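Local structure of hydroxyethylphosphonate dioxygenase (Streptomyces albus, 6B9R) at the interface of chains A and B. The protein binds iron(II) and 2-hydroxyethylphosphonate and oxidatively cleaves this substrate to hydroxymethylphosphonate, as a non-haem iron dioxygenase related to methylphosphonate synthase. Sequence-based numbering; all coordinates share one arbitrary frame. Chains: chain A/B, Hydroxyethylphosphonate dioxygenase.

The interface of chains A and B. Residues chain A 217-218, 221; chain B 20, 74, 76-77, 442-443.
Helix 215-223 of chain A packs against chain B in a two-fold symmetric homodimer interface of this cupin-family non-haem iron dioxygenase, two neighbouring side chains, A:Gln217 and A:Arg218, reaching to different parts of chain B: the end of helix 439-443 and the N-terminal helical region. The contact has a twin with the chains exchanged and so probably helps hold the deposited dimer together. A:Gln217 suits a place facing a helix end, where backbone carbonyls need donors: its amide NE2 gives a nearly straight hydrogen bond to B:Tyr442 O, 3.0 Å long and 171° at the hydrogen. That carbonyl receives the N-H in its own plane and lies in the amide plane as well. CG stands anti to the backbone N (chi1 -168°), and a bend at chi2 carries the amide past the B:Tyr442 side chain, its plane almost perpendicular to the ring. Ring atom CE1 meets the aliphatic CG of A:Gln217 at 3.7 Å, a flat surface against a methylene. Beside this, A:Ala221 is small enough to let B:Ile443 close in, CG2 lying 3.8 Å from its CA.

A:Arg218 bends at chi2 (-66°), which brings its guanidinium over the end of B:Leu20. CD2 of that leucine sits above the centre of one face, 3.7 Å from CZ, a branched apolar side chain covering the flat group while its N-H edge remains available. At this edge NE donates to B:Leu76 O, 3.1 Å away; the acceptor is in the guanidinium plane, but the donor stands above the carbonyl plane. NH2 adds a weak bond to B:Asp74 O at 3.0 Å, and a weak bond from NH1 to A:Gln217 OE1, also 3.0 Å, helps steady the pair. The carboxylate of B:Asp74 does not touch the guanidinium, though its charge may still assist. An alanine in place of A:Arg218 would probably leave B:Leu76 O without this donor and uncover the methyl end of B:Leu20.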
# COMPACT_ATOMS: atom_id res chain seq x y z
N GLN A 217 -0.05 -1.21 8.84
CA GLN A 217 0.13 -1.46 10.27
C GLN A 217 -0.78 -0.56 11.09
O GLN A 217 -1.41 -1.02 12.06
CB GLN A 217 1.59 -1.23 10.66
CG GLN A 217 2.00 -1.72 12.05
CD GLN A 217 1.53 -0.82 13.18
OE1 GLN A 217 1.27 0.36 12.98
NE2 GLN A 217 1.42 -1.39 14.38
N ARG A 218 -0.85 0.73 10.74
CA ARG A 218 -1.66 1.67 11.51
C ARG A 218 -3.12 1.27 11.50
O ARG A 218 -3.80 1.31 12.54
CB ARG A 218 -1.51 3.08 10.94
CG ARG A 218 -0.08 3.55 10.79
CD ARG A 218 0.61 3.71 12.12
NE ARG A 218 1.97 4.20 11.95
CZ ARG A 218 2.98 3.47 11.49
NH1 ARG A 218 2.78 2.21 11.16
NH2 ARG A 218 4.19 4.00 11.37
N ALA A 221 -3.71 -2.13 13.31
CA ALA A 221 -3.55 -1.96 14.75
C ALA A 221 -4.84 -1.47 15.41
O ALA A 221 -5.11 -1.82 16.57
CB ALA A 221 -2.40 -1.00 15.05
N LEU B 20 5.18 2.18 18.57
CA LEU B 20 5.85 2.59 17.32
C LEU B 20 7.24 3.14 17.61
O LEU B 20 8.15 2.95 16.80
CB LEU B 20 5.02 3.64 16.58
CG LEU B 20 3.68 3.25 15.94
CD1 LEU B 20 2.96 4.47 15.35
CD2 LEU B 20 3.89 2.18 14.89
N ASP B 74 6.04 8.53 10.68
CA ASP B 74 6.28 7.14 11.05
C ASP B 74 6.08 6.85 12.53
O ASP B 74 6.07 5.68 12.91
CB ASP B 74 7.71 6.73 10.67
CG ASP B 74 8.02 6.96 9.20
OD1 ASP B 74 7.10 6.80 8.38
OD2 ASP B 74 9.18 7.30 8.87
N LEU B 76 3.47 8.12 14.39
CA LEU B 76 2.12 8.47 14.79
C LEU B 76 1.17 7.32 14.47
O LEU B 76 1.15 6.85 13.33
CB LEU B 76 1.65 9.72 14.06
CG LEU B 76 2.39 10.98 14.48
CD1 LEU B 76 2.10 12.06 13.47
CD2 LEU B 76 1.95 11.40 15.87
N PRO B 77 0.38 6.86 15.44
CA PRO B 77 -0.71 5.93 15.13
C PRO B 77 -1.87 6.69 14.48
O PRO B 77 -1.88 7.92 14.42
CB PRO B 77 -1.09 5.38 16.50
CG PRO B 77 -0.79 6.52 17.44
CD PRO B 77 0.40 7.25 16.86
N TYR B 442 3.17 -7.42 15.87
CA TYR B 442 3.02 -6.58 14.69
C TYR B 442 2.09 -5.41 14.98
O TYR B 442 2.36 -4.27 14.57
CB TYR B 442 2.50 -7.43 13.53
CG TYR B 442 2.04 -6.63 12.34
CD1 TYR B 442 2.91 -5.79 11.66
CD2 TYR B 442 0.73 -6.72 11.88
CE1 TYR B 442 2.49 -5.05 10.56
CE2 TYR B 442 0.31 -5.99 10.78
CZ TYR B 442 1.20 -5.16 10.13
OH TYR B 442 0.78 -4.43 9.04
N ILE B 443 1.01 -5.67 15.70
CA ILE B 443 0.09 -4.60 16.08
C ILE B 443 0.73 -3.65 17.08
O ILE B 443 0.56 -2.42 16.99
CB ILE B 443 -1.21 -5.21 16.62
CG1 ILE B 443 -2.06 -5.70 15.46
CG2 ILE B 443 -1.98 -4.19 17.46
CD1 ILE B 443 -3.21 -6.53 15.90